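Local coordinates for protein dihydroorotase (Campylobacter jejuni subsp. jejuni, PDB 3PNU) that probably catalyses the reversible cyclisation of carbamoyl aspartate to dihydroorotate in de novo pyrimidine synthesis, as a two-zinc TIM-barrel hydrolase, at residues A[213-218]-A[345-350]; A[248-253]-A[290-295]; A[255-260]-A[311-316]; A[284-289]-A[322-327]. All blocks are in the same frame, centred on the assembly; numbering follows the deposited sequence.

Interaction 1. Residues A[213-218]-A[345-350]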
loop_
_atom_site.group_PDB
_atom_site.type_symbol
_atom_site.label_atom_id
_atom_site.label_comp_id
_atom_site.label_asym_id
_atom_site.label_seq_id
_atom_site.Cartn_x
_atom_site.Cartn_y
_atom_site.Cartn_z
ATOM N N HIS A 213 -5.488 11.675 -7.890
ATOM C CA HIS A 213 -4.164 11.442 -8.455
ATOM C C HIS A 213 -3.370 12.705 -8.723
ATOM O O HIS A 213 -2.132 12.631 -8.966
ATOM C CB HIS A 213 -4.248 10.580 -9.698
ATOM C CG HIS A 213 -4.614 9.162 -9.410
ATOM N ND1 HIS A 213 -5.819 8.614 -9.782
ATOM C CD2 HIS A 213 -3.939 8.185 -8.757
ATOM C CE1 HIS A 213 -5.865 7.353 -9.387
ATOM N NE2 HIS A 213 -4.737 7.068 -8.763
ATOM N N LEU A 214 -4.042 13.860 -8.705
ATOM C CA LEU A 214 -3.332 15.128 -8.872
ATOM C C LEU A 214 -2.755 15.563 -7.531
ATOM O O LEU A 214 -1.895 16.433 -7.473
ATOM C CB LEU A 214 -4.269 16.239 -9.344
ATOM C CG LEU A 214 -4.730 16.174 -10.789
ATOM C CD1 LEU A 214 -5.870 17.181 -11.007
ATOM C CD2 LEU A 214 -3.546 16.395 -11.736
ATOM N N ILE A 215 -3.244 14.929 -6.462
ATOM C CA ILE A 215 -2.905 15.310 -5.108
ATOM C C ILE A 215 -2.038 14.321 -4.311
ATOM O O ILE A 215 -1.030 14.720 -3.740
ATOM C CB ILE A 215 -4.222 15.566 -4.328
ATOM C CG1 ILE A 215 -5.021 16.698 -5.005
ATOM C CG2 ILE A 215 -3.930 15.921 -2.881
ATOM C CD1 ILE A 215 -6.425 16.954 -4.416
ATOM N N ILE A 216 -2.421 13.043 -4.295
ATOM C CA ILE A 216 -1.720 12.048 -3.469
ATOM C C ILE A 216 -0.648 11.199 -4.176
ATOM O O ILE A 216 -0.609 11.121 -5.410
ATOM C CB ILE A 216 -2.737 11.074 -2.813
ATOM C CG1 ILE A 216 -3.285 10.076 -3.829
ATOM C CG2 ILE A 216 -3.874 11.857 -2.140
ATOM C CD1 ILE A 216 -4.202 9.053 -3.244
ATOM N N THR A 217 0.223 10.591 -3.369
ATOM C CA THR A 217 1.229 9.628 -3.834
ATOM C C THR A 217 1.090 8.407 -2.931
ATOM O O THR A 217 0.325 8.425 -1.967
ATOM C CB THR A 217 2.682 10.117 -3.730
ATOM O OG1 THR A 217 3.100 10.115 -2.357
ATOM C CG2 THR A 217 2.859 11.483 -4.355
ATOM N N LEU A 218 1.836 7.344 -3.232
ATOM C CA LEU A 218 1.793 6.136 -2.402
ATOM C C LEU A 218 2.066 6.455 -0.916
ATOM O O LEU A 218 1.511 5.812 -0.035
ATOM C CB LEU A 218 2.807 5.095 -2.902
ATOM C CG LEU A 218 2.709 3.707 -2.258
ATOM C CD1 LEU A 218 1.344 3.078 -2.557
ATOM C CD2 LEU A 218 3.841 2.792 -2.729
ATOM N N VAL A 345 -18.691 7.264 2.946
ATOM C CA VAL A 345 -17.704 8.207 3.440
ATOM C C VAL A 345 -17.137 8.929 2.231
ATOM O O VAL A 345 -16.617 8.304 1.313
ATOM C CB VAL A 345 -16.538 7.515 4.191
ATOM C CG1 VAL A 345 -15.590 8.572 4.766
ATOM C CG2 VAL A 345 -17.060 6.590 5.312
ATOM N N PRO A 346 -17.227 10.256 2.227
ATOM C CA PRO A 346 -16.718 11.021 1.104
ATOM C C PRO A 346 -15.249 11.318 1.231
ATOM O O PRO A 346 -14.692 11.188 2.308
ATOM C CB PRO A 346 -17.485 12.334 1.219
ATOM C CG PRO A 346 -17.586 12.533 2.681
ATOM C CD PRO A 346 -17.788 11.132 3.267
ATOM N N TYR A 347 -14.653 11.725 0.108
ATOM C CA TYR A 347 -13.262 12.114 0.025
ATOM C C TYR A 347 -13.141 13.437 0.741
ATOM O O TYR A 347 -14.110 14.202 0.793
ATOM C CB TYR A 347 -12.850 12.246 -1.452
ATOM C CG TYR A 347 -11.430 12.745 -1.687
ATOM C CD1 TYR A 347 -10.336 12.013 -1.252
ATOM C CD2 TYR A 347 -11.183 13.924 -2.370
ATOM C CE1 TYR A 347 -9.035 12.459 -1.464
ATOM C CE2 TYR A 347 -9.868 14.371 -2.596
ATOM C CZ TYR A 347 -8.806 13.615 -2.137
ATOM O OH TYR A 347 -7.507 14.021 -2.325
ATOM N N MET A 348 -11.970 13.721 1.303
ATOM C CA MET A 348 -11.768 14.966 2.034
ATOM C C MET A 348 -12.749 15.074 3.230
ATOM O O MET A 348 -12.929 16.147 3.793
ATOM C CB MET A 348 -11.954 16.148 1.083
ATOM C CG MET A 348 -10.828 16.357 0.077
ATOM S SD MET A 348 -9.459 17.309 0.750
ATOM C CE MET A 348 -8.304 17.343 -0.631
ATOM N N ALA A 349 -13.383 13.959 3.608
ATOM C CA ALA A 349 -14.323 13.936 4.731
ATOM C C ALA A 349 -13.777 14.755 5.906
ATOM O O ALA A 349 -12.578 14.717 6.189
ATOM C CB ALA A 349 -14.584 12.510 5.166
ATOM N N GLY A 350 -14.649 15.514 6.566
ATOM C CA GLY A 350 -14.255 16.354 7.714
ATOM C C GLY A 350 -13.269 17.482 7.436
ATOM O O GLY A 350 -12.835 18.177 8.351
#
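Ile215 shows how two loops remote in sequence can meet Tyr347 and Met348 through a few side-chain tips; just before it, Leu214 packs on helix 239-250. Ile215 CD1 comes within 3.8 Å of Tyr347 OH, while its CB and CG2 also lie near that hydroxyl, so the phenol end rests against the branched side chain rather than against a single methyl. On the same isoleucine, CD1 approaches Met348 CE at 4.2 Å. Ile216 follows and presents CG2 to Tyr347 OH at 4.2 Å, so the hydroxyl touches two successive isoleucines. Tyr347 reaches them because its CG stands anti to the backbone N (chi1 176°), sending the ring out of a type II beta turn from Pro346 to Ala349. Met348, at the next corner, sends its methyl the same way; the turn's own bond, Ala349 N to Pro346 O, is weak. Thr217 then N-caps helix 218-223, its OG1 making a weak bond to Asp219 N. The loop 213-218 follows strand 205-209, at the end of the barrel where the strands' C termini lie and where the zinc ligand Asp261 is also found. Ile215 and Met348 both lean on Val288 of helix 285-296, and the turn 345-350 leads into strand 352-357.

Interaction 2. Residues A[248-253]-A[290-295]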
loop_
_atom_site.group_PDB
_atom_site.type_symbol
_atom_site.label_atom_id
_atom_site.label_comp_id
_atom_site.label_asym_id
_atom_site.label_seq_id
_atom_site.Cartn_x
_atom_site.Cartn_y
_atom_site.Cartn_z
ATOM N N LEU A 248 0.159 18.081 -17.025
ATOM C CA LEU A 248 -0.784 17.928 -18.133
ATOM C C LEU A 248 -2.098 18.616 -17.822
ATOM O O LEU A 248 -2.662 19.303 -18.663
ATOM C CB LEU A 248 -1.043 16.455 -18.473
ATOM C CG LEU A 248 0.074 15.625 -19.121
ATOM C CD1 LEU A 248 -0.424 14.202 -19.351
ATOM C CD2 LEU A 248 0.554 16.225 -20.446
ATOM N N ALA A 249 -2.596 18.415 -16.616
ATOM C CA ALA A 249 -3.853 19.021 -16.212
ATOM C C ALA A 249 -3.721 20.541 -16.135
ATOM O O ALA A 249 -4.508 21.273 -16.735
ATOM C CB ALA A 249 -4.316 18.451 -14.870
ATOM N N PHE A 250 -2.708 21.017 -15.421
ATOM C CA PHE A 250 -2.530 22.466 -15.234
ATOM C C PHE A 250 -2.294 23.220 -16.521
ATOM O O PHE A 250 -2.699 24.370 -16.625
ATOM C CB PHE A 250 -1.413 22.798 -14.236
ATOM C CG PHE A 250 -1.639 22.253 -12.854
ATOM C CD1 PHE A 250 -2.913 22.131 -12.338
ATOM C CD2 PHE A 250 -0.564 21.945 -12.040
ATOM C CE1 PHE A 250 -3.117 21.647 -11.044
ATOM C CE2 PHE A 250 -0.765 21.471 -10.751
ATOM C CZ PHE A 250 -2.046 21.324 -10.258
ATOM N N SER A 251 -1.646 22.587 -17.495
ATOM C CA SER A 251 -1.387 23.230 -18.778
ATOM C C SER A 251 -2.608 23.134 -19.700
ATOM O O SER A 251 -2.610 23.705 -20.776
ATOM C CB SER A 251 -0.217 22.564 -19.474
ATOM O OG SER A 251 -0.564 21.236 -19.876
ATOM N N GLY A 252 -3.634 22.402 -19.283
ATOM C CA GLY A 252 -4.826 22.214 -20.096
ATOM C C GLY A 252 -4.596 21.394 -21.354
ATOM O O GLY A 252 -5.395 21.467 -22.278
ATOM N N TYR A 253 -3.523 20.602 -21.392
ATOM C CA TYR A 253 -3.213 19.770 -22.566
ATOM C C TYR A 253 -4.495 19.188 -23.175
ATOM O O TYR A 253 -5.279 18.524 -22.502
ATOM C CB TYR A 253 -2.205 18.678 -22.230
ATOM C CG TYR A 253 -1.783 17.903 -23.438
ATOM C CD1 TYR A 253 -0.977 18.488 -24.395
ATOM C CD2 TYR A 253 -2.184 16.581 -23.627
ATOM C CE1 TYR A 253 -0.582 17.793 -25.520
ATOM C CE2 TYR A 253 -1.787 15.872 -24.754
ATOM C CZ TYR A 253 -0.987 16.489 -25.692
ATOM O OH TYR A 253 -0.573 15.809 -26.811
ATOM N N ALA A 290 -11.038 23.906 -8.003
ATOM C CA ALA A 290 -10.957 25.360 -8.034
ATOM C C ALA A 290 -9.711 25.830 -7.257
ATOM O O ALA A 290 -8.895 26.585 -7.776
ATOM C CB ALA A 290 -12.237 25.969 -7.459
ATOM N N GLU A 291 -9.552 25.357 -6.025
ATOM C CA GLU A 291 -8.381 25.754 -5.213
ATOM C C GLU A 291 -7.056 25.385 -5.917
ATOM O O GLU A 291 -6.148 26.230 -6.046
ATOM C CB GLU A 291 -8.490 25.170 -3.783
ATOM C CG GLU A 291 -7.272 25.372 -2.822
ATOM C CD GLU A 291 -6.821 26.836 -2.615
ATOM O OE1 GLU A 291 -5.779 27.053 -1.946
ATOM O OE2 GLU A 291 -7.477 27.769 -3.117
ATOM N N LEU A 292 -6.968 24.135 -6.386
ATOM C CA LEU A 292 -5.779 23.637 -7.086
ATOM C C LEU A 292 -5.371 24.478 -8.268
ATOM O O LEU A 292 -4.199 24.853 -8.398
ATOM C CB LEU A 292 -6.018 22.203 -7.573
ATOM C CG LEU A 292 -5.727 21.098 -6.570
ATOM C CD1 LEU A 292 -6.379 19.789 -6.999
ATOM C CD2 LEU A 292 -4.204 20.981 -6.429
ATOM N N PHE A 293 -6.328 24.762 -9.147
ATOM C CA PHE A 293 -6.019 25.564 -10.334
ATOM C C PHE A 293 -5.631 27.018 -10.019
ATOM O O PHE A 293 -4.814 27.582 -10.740
ATOM C CB PHE A 293 -7.102 25.432 -11.416
ATOM C CG PHE A 293 -6.969 24.170 -12.231
ATOM C CD1 PHE A 293 -7.293 22.937 -11.680
ATOM C CD2 PHE A 293 -6.491 24.219 -13.547
ATOM C CE1 PHE A 293 -7.150 21.771 -12.419
ATOM C CE2 PHE A 293 -6.346 23.066 -14.288
ATOM C CZ PHE A 293 -6.684 21.833 -13.725
ATOM N N LYS A 294 -6.181 27.629 -8.962
ATOM C CA LYS A 294 -5.717 28.990 -8.596
ATOM C C LYS A 294 -4.239 28.978 -8.203
ATOM O O LYS A 294 -3.443 29.783 -8.694
ATOM C CB LYS A 294 -6.487 29.597 -7.434
ATOM C CG LYS A 294 -7.820 30.197 -7.785
ATOM C CD LYS A 294 -8.370 31.010 -6.598
ATOM C CE LYS A 294 -7.510 32.246 -6.250
ATOM N NZ LYS A 294 -8.081 33.015 -5.093
ATOM N N GLN A 295 -3.876 28.047 -7.321
ATOM C CA GLN A 295 -2.496 27.960 -6.840
ATOM C C GLN A 295 -1.494 27.600 -7.928
ATOM O O GLN A 295 -0.360 28.079 -7.908
ATOM C CB GLN A 295 -2.377 26.920 -5.713
ATOM C CG GLN A 295 -3.224 27.182 -4.449
ATOM C CD GLN A 295 -2.793 28.419 -3.664
ATOM O OE1 GLN A 295 -1.773 29.052 -3.975
ATOM N NE2 GLN A 295 -3.573 28.766 -2.630
#
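Phe250 and Phe293 illustrate the T-shaped aromatic pair as a joint between two helices. The edge of Phe250 points at the face of Phe293, with centroids 5.3 Å apart and planes at 87°. Phe250 CD1 stands over the centre of the Phe293 ring, 4.0 Å above its plane. Its CG lies beside the backbone N and anti to the carbonyl carbon (chi1 -60°), which carries the ring across to helix 285-296. Apolar contacts widen the patch: Ala249 CB meets Phe293 CZ at 4.3 Å, and Phe250 CZ comes 4.4 Å from Leu292 CD2. Both helices are outer helices of the TIM barrel, on either side of strand 256-258 in the sequence, and helix 299-314 adds Phe305 on Ala249 and Leu302 on Phe293. Among the polar features, Ala249 O lies at the edge of the Phe293 ring, near its plane, 3.5 Å from Phe293 CE2. That oxygen of Ala249 also accepts Gly252 N at 2.9 Å, part of the Schellman motif that ends helix 239-250. Phe250 O is taken up by Ser297 OG and Asn301 ND2. Along helix 285-296, Gln295 NE2 donates almost straight to Glu291 OE1 (2.9 Å, 173°), meeting the oxygen from above the carboxylate plane.

Interaction 3. Residues A[255-260]-A[311-316]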
loop_
_atom_site.group_PDB
_atom_site.type_symbol
_atom_site.label_atom_id
_atom_site.label_comp_id
_atom_site.label_asym_id
_atom_site.label_seq_id
_atom_site.Cartn_x
_atom_site.Cartn_y
_atom_site.Cartn_z
ATOM N N LYS A 255 -5.540 16.696 -25.049
ATOM C CA LYS A 255 -5.990 15.302 -25.088
ATOM C C LYS A 255 -6.289 14.708 -23.694
ATOM O O LYS A 255 -6.593 13.510 -23.573
ATOM C CB LYS A 255 -4.991 14.433 -25.850
ATOM C CG LYS A 255 -4.702 14.941 -27.264
ATOM C CD LYS A 255 -4.127 13.857 -28.183
ATOM C CE LYS A 255 -2.870 13.174 -27.653
ATOM N NZ LYS A 255 -2.486 12.000 -28.528
ATOM N N VAL A 256 -6.195 15.544 -22.656
ATOM C CA VAL A 256 -6.485 15.127 -21.301
ATOM C C VAL A 256 -7.828 15.725 -20.881
ATOM O O VAL A 256 -8.122 16.874 -21.197
ATOM C CB VAL A 256 -5.371 15.526 -20.348
ATOM C CG1 VAL A 256 -5.862 15.495 -18.917
ATOM C CG2 VAL A 256 -4.167 14.598 -20.548
ATOM N N MET A 257 -8.642 14.930 -20.195
ATOM C CA MET A 257 -9.971 15.338 -19.758
ATOM C C MET A 257 -10.132 14.951 -18.311
ATOM O O MET A 257 -9.567 13.966 -17.869
ATOM C CB MET A 257 -11.028 14.583 -20.557
ATOM C CG MET A 257 -11.050 14.880 -22.046
ATOM S SD MET A 257 -11.927 13.615 -22.995
ATOM C CE MET A 257 -10.703 12.320 -23.110
ATOM N N PHE A 258 -10.900 15.714 -17.551
ATOM C CA PHE A 258 -11.107 15.342 -16.176
ATOM C C PHE A 258 -12.092 14.191 -16.096
ATOM O O PHE A 258 -13.122 14.190 -16.768
ATOM C CB PHE A 258 -11.608 16.504 -15.343
ATOM C CG PHE A 258 -12.079 16.087 -14.006
ATOM C CD1 PHE A 258 -11.179 15.790 -13.017
ATOM C CD2 PHE A 258 -13.425 15.969 -13.745
ATOM C CE1 PHE A 258 -11.617 15.382 -11.764
ATOM C CE2 PHE A 258 -13.869 15.572 -12.499
ATOM C CZ PHE A 258 -12.955 15.268 -11.516
ATOM N N GLY A 259 -11.725 13.200 -15.293
ATOM C CA GLY A 259 -12.528 12.000 -15.032
ATOM C C GLY A 259 -12.246 11.678 -13.573
ATOM O O GLY A 259 -11.122 11.343 -13.217
ATOM N N SER A 260 -13.257 11.777 -12.724
ATOM C CA SER A 260 -13.044 11.616 -11.290
ATOM C C SER A 260 -12.804 10.206 -10.830
ATOM O O SER A 260 -12.160 9.984 -9.843
ATOM C CB SER A 260 -14.288 12.088 -10.537
ATOM O OG SER A 260 -15.375 11.180 -10.777
ATOM N N CYS A 311 -15.213 18.586 -25.033
ATOM C CA CYS A 311 -16.104 19.135 -26.074
ATOM C C CYS A 311 -15.453 19.156 -27.446
ATOM O O CYS A 311 -16.089 18.799 -28.426
ATOM C CB CYS A 311 -16.652 20.518 -25.703
ATOM S SG CYS A 311 -17.888 20.442 -24.373
ATOM N N LYS A 312 -14.191 19.542 -27.508
ATOM C CA LYS A 312 -13.477 19.594 -28.783
ATOM C C LYS A 312 -13.189 18.197 -29.356
ATOM O O LYS A 312 -13.364 17.966 -30.541
ATOM C CB LYS A 312 -12.175 20.388 -28.639
ATOM C CG LYS A 312 -11.424 20.493 -29.943
ATOM C CD LYS A 312 -10.258 21.441 -29.861
ATOM C CE LYS A 312 -9.590 21.570 -31.222
ATOM N NZ LYS A 312 -8.560 22.641 -31.185
ATOM N N ILE A 313 -12.770 17.273 -28.495
ATOM C CA ILE A 313 -12.461 15.902 -28.882
ATOM C C ILE A 313 -13.638 15.161 -29.486
ATOM O O ILE A 313 -13.482 14.432 -30.473
ATOM C CB ILE A 313 -11.948 15.107 -27.667
ATOM C CG1 ILE A 313 -10.549 15.596 -27.300
ATOM C CG2 ILE A 313 -11.941 13.597 -27.975
ATOM C CD1 ILE A 313 -10.023 15.060 -25.993
ATOM N N TYR A 314 -14.816 15.349 -28.903
ATOM C CA TYR A 314 -16.018 14.646 -29.369
ATOM C C TYR A 314 -17.032 15.506 -30.143
ATOM O O TYR A 314 -17.965 14.955 -30.708
ATOM C CB TYR A 314 -16.749 13.972 -28.188
ATOM C CG TYR A 314 -15.941 12.932 -27.457
ATOM C CD1 TYR A 314 -15.316 13.232 -26.255
ATOM C CD2 TYR A 314 -15.772 11.645 -27.981
ATOM C CE1 TYR A 314 -14.571 12.293 -25.587
ATOM C CE2 TYR A 314 -15.019 10.704 -27.317
ATOM C CZ TYR A 314 -14.422 11.037 -26.110
ATOM O OH TYR A 314 -13.664 10.117 -25.415
ATOM N N ASP A 315 -16.845 16.827 -30.181
ATOM C CA ASP A 315 -17.782 17.754 -30.862
ATOM C C ASP A 315 -19.107 17.755 -30.173
ATOM O O ASP A 315 -20.126 17.437 -30.770
ATOM C CB ASP A 315 -18.019 17.397 -32.326
ATOM C CG ASP A 315 -17.078 18.098 -33.262
ATOM O OD1 ASP A 315 -16.652 19.231 -32.948
ATOM O OD2 ASP A 315 -16.787 17.513 -34.328
ATOM N N LEU A 316 -19.090 18.090 -28.900
ATOM C CA LEU A 316 -20.307 18.128 -28.140
ATOM C C LEU A 316 -20.935 19.514 -28.249
ATOM O O LEU A 316 -20.246 20.511 -28.491
ATOM C CB LEU A 316 -20.023 17.816 -26.677
ATOM C CG LEU A 316 -19.296 16.514 -26.391
ATOM C CD1 LEU A 316 -19.077 16.430 -24.899
ATOM C CD2 LEU A 316 -20.045 15.303 -26.911
#
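In the layer between the TIM-barrel strands and their outer helices, Met257 of strand 256-258 packs against Ile313 and Tyr314 at the end of helix 299-314. Met257 and Ile313 reach toward each other tip to tip, Met257 SD to Ile313 CD1 being 3.8 Å. The methionine is bent at its last torsion (chi3 -79°), which brings Met257 CE as well to 4.0 Å from Ile313 CD1, so that one methyl is touched by both sulfur and methyl. With Tyr314 the geometry is different. The two side chains cross at about a right angle, and Met257 SD sits at the edge of the ring, 3.9 Å from Tyr314 CE1 and 76° off the ring normal: a Met-aromatic contact made at the edge and not over the face. Strand 256-258 is hydrogen-bonded in parallel to strand 205-209, whose Tyr206 also packs on Met257 and Ile313, and just beyond Ser260 comes the zinc ligand Asp261. One face of the Tyr314 ring is occupied by its own neighbour, Ile313 CG2, 3.7 Å above the plane and over the centre, and Phe113 makes an edge-to-face pair with the same ring. Ahead of the strand, Lys255 CA touches Ile313 CD1 at 4.1 Å, while the ammonium group of Lys255 turns to the carbonyls of Leu199 and Leu205.

Interaction 4. Residues A[284-289]-A[322-327]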
loop_
_atom_site.group_PDB
_atom_site.type_symbol
_atom_site.label_atom_id
_atom_site.label_comp_id
_atom_site.label_asym_id
_atom_site.label_seq_id
_atom_site.Cartn_x
_atom_site.Cartn_y
_atom_site.Cartn_z
ATOM N N VAL A 284 -16.969 16.823 -3.679
ATOM C CA VAL A 284 -15.958 17.844 -3.411
ATOM C C VAL A 284 -15.080 18.246 -4.591
ATOM O O VAL A 284 -14.184 19.083 -4.439
ATOM C CB VAL A 284 -15.061 17.352 -2.238
ATOM C CG1 VAL A 284 -15.886 17.204 -0.947
ATOM C CG2 VAL A 284 -14.394 15.992 -2.580
ATOM N N ILE A 285 -15.367 17.695 -5.774
ATOM C CA ILE A 285 -14.527 17.928 -6.978
ATOM C C ILE A 285 -14.315 19.373 -7.378
ATOM O O ILE A 285 -13.177 19.851 -7.457
ATOM C CB ILE A 285 -15.117 17.237 -8.221
ATOM C CG1 ILE A 285 -15.099 15.722 -8.063
ATOM C CG2 ILE A 285 -14.326 17.648 -9.464
ATOM C CD1 ILE A 285 -16.020 14.993 -9.006
ATOM N N LEU A 286 -15.411 20.074 -7.654
ATOM C CA LEU A 286 -15.306 21.448 -8.126
ATOM C C LEU A 286 -14.547 22.360 -7.193
ATOM O O LEU A 286 -13.599 23.033 -7.622
ATOM C CB LEU A 286 -16.688 22.027 -8.452
ATOM C CG LEU A 286 -17.353 21.353 -9.652
ATOM C CD1 LEU A 286 -18.724 21.977 -9.889
ATOM C CD2 LEU A 286 -16.452 21.477 -10.883
ATOM N N PRO A 287 -14.940 22.391 -5.921
ATOM C CA PRO A 287 -14.200 23.310 -5.049
ATOM C C PRO A 287 -12.718 22.917 -4.909
ATOM O O PRO A 287 -11.828 23.792 -4.998
ATOM C CB PRO A 287 -14.968 23.243 -3.714
ATOM C CG PRO A 287 -15.905 22.059 -3.824
ATOM C CD PRO A 287 -16.114 21.780 -5.265
ATOM N N VAL A 288 -12.445 21.618 -4.740
ATOM C CA VAL A 288 -11.057 21.176 -4.608
ATOM C C VAL A 288 -10.291 21.555 -5.878
ATOM O O VAL A 288 -9.208 22.135 -5.788
ATOM C CB VAL A 288 -10.925 19.664 -4.294
ATOM C CG1 VAL A 288 -9.442 19.307 -4.068
ATOM C CG2 VAL A 288 -11.774 19.281 -3.063
ATOM N N LEU A 289 -10.866 21.268 -7.053
ATOM C CA LEU A 289 -10.223 21.651 -8.329
ATOM C C LEU A 289 -10.029 23.161 -8.439
ATOM O O LEU A 289 -8.996 23.645 -8.927
ATOM C CB LEU A 289 -11.020 21.162 -9.546
ATOM C CG LEU A 289 -10.876 19.691 -9.974
ATOM C CD1 LEU A 289 -11.811 19.380 -11.130
ATOM C CD2 LEU A 289 -9.443 19.366 -10.357
ATOM N N LYS A 322 -24.877 25.097 -18.634
ATOM C CA LYS A 322 -25.027 24.965 -17.204
ATOM C C LYS A 322 -23.840 25.672 -16.599
ATOM O O LYS A 322 -22.769 25.102 -16.502
ATOM C CB LYS A 322 -25.080 23.489 -16.797
ATOM C CG LYS A 322 -25.131 23.234 -15.293
ATOM C CD LYS A 322 -25.594 21.802 -14.986
ATOM C CE LYS A 322 -25.756 21.555 -13.499
ATOM N NZ LYS A 322 -26.453 20.269 -13.263
ATOM N N ILE A 323 -24.022 26.930 -16.227
ATOM C CA ILE A 323 -22.947 27.699 -15.614
ATOM C C ILE A 323 -23.019 27.556 -14.104
ATOM O O ILE A 323 -24.084 27.709 -13.514
ATOM C CB ILE A 323 -22.988 29.205 -16.005
ATOM C CG1 ILE A 323 -22.861 29.355 -17.528
ATOM C CG2 ILE A 323 -21.861 29.988 -15.305
ATOM C CD1 ILE A 323 -22.689 30.795 -18.004
ATOM N N LEU A 324 -21.876 27.242 -13.496
ATOM C CA LEU A 324 -21.769 27.090 -12.055
ATOM C C LEU A 324 -20.770 28.101 -11.558
ATOM O O LEU A 324 -19.732 28.299 -12.194
ATOM C CB LEU A 324 -21.310 25.683 -11.700
ATOM C CG LEU A 324 -22.359 24.593 -11.934
ATOM C CD1 LEU A 324 -21.737 23.232 -11.904
ATOM C CD2 LEU A 324 -23.518 24.693 -10.910
ATOM N N THR A 325 -21.089 28.740 -10.429
ATOM C CA THR A 325 -20.224 29.760 -9.833
ATOM C C THR A 325 -19.714 29.277 -8.495
ATOM O O THR A 325 -20.484 28.770 -7.673
ATOM C CB THR A 325 -20.963 31.118 -9.593
ATOM O OG1 THR A 325 -21.693 31.501 -10.763
ATOM C CG2 THR A 325 -19.963 32.224 -9.239
ATOM N N LEU A 326 -18.420 29.464 -8.273
ATOM C CA LEU A 326 -17.783 29.040 -7.045
ATOM C C LEU A 326 -17.156 30.230 -6.324
ATOM O O LEU A 326 -16.354 30.967 -6.894
ATOM C CB LEU A 326 -16.721 27.995 -7.358
ATOM C CG LEU A 326 -17.224 26.756 -8.109
ATOM C CD1 LEU A 326 -16.056 25.838 -8.350
ATOM C CD2 LEU A 326 -18.339 26.029 -7.349
ATOM N N GLU A 327 -17.532 30.393 -5.060
ATOM C CA GLU A 327 -17.070 31.502 -4.226
ATOM C C GLU A 327 -16.198 30.995 -3.115
ATOM O O GLU A 327 -16.356 29.851 -2.679
ATOM C CB GLU A 327 -18.264 32.169 -3.563
ATOM C CG GLU A 327 -19.315 32.699 -4.519
ATOM C CD GLU A 327 -20.575 33.140 -3.798
ATOM O OE1 GLU A 327 -20.955 32.482 -2.796
ATOM O OE2 GLU A 327 -21.186 34.133 -4.247
#
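Lys322 NZ is gripped by three backbone carbonyls, those of Ala51, Phe54 and Asn88, just ahead of the strand whose Leu324 and Leu326 meet Leu286. Between the side chains the contact is apolar, a worked case of one helical leucine serving two strand residues, Leu324 and Leu326, separated by one and so facing the same way. Leu286 CD1 meets Leu324 CD1 at 3.8 Å, the side chains crossing at about a right angle. Nearer the backbone, Leu326 CD1 lies 3.9 Å from Leu286 CB and 3.8 Å from Leu286 O, so its methyl is set against the helix main chain itself. Leu286 has CG beside its backbone N (chi1 -67°), and the branch runs out toward Leu324 while CB is left to Leu326. The axes of helix 285-289 and strand 323-327 come within 9.6 Å of each other at 54°. This is where the barrel meets a separate antiparallel sheet, in which strand 323-327 lies between 25-28 and 352-357. Ile285 and Leu289, on another side of the same helix, pack on Phe258 of the barrel strand 256-258, while in the antiparallel sheet Leu27 of strand 25-28 touches both Leu286 and Leu326, and Leu357 of strand 352-357 packs on Leu324 and Leu326.

Overall arrangement
Read from the N terminus, residues 213-218 open the longest loop, which interaction 1 closes only at 345-350, with the other three contacts lying between its ends. Segments 248-253, 255-260 and 284-289 then begin interactions 2, 3 and 4, and these are completed in the same order at 290-295, 311-316 and 322-327, so each pair of them crosses. Helix 285-296 is shared by interactions 2 and 4, and its Val288 and Leu292 also touch Ile215 of interaction 1. Phe258 packing on Ile285 joins interactions 3 and 4. Together the four contacts link barrel strand 256-258, its outer helices, the loop 213-218 after strand 205-209 and the antiparallel sheet.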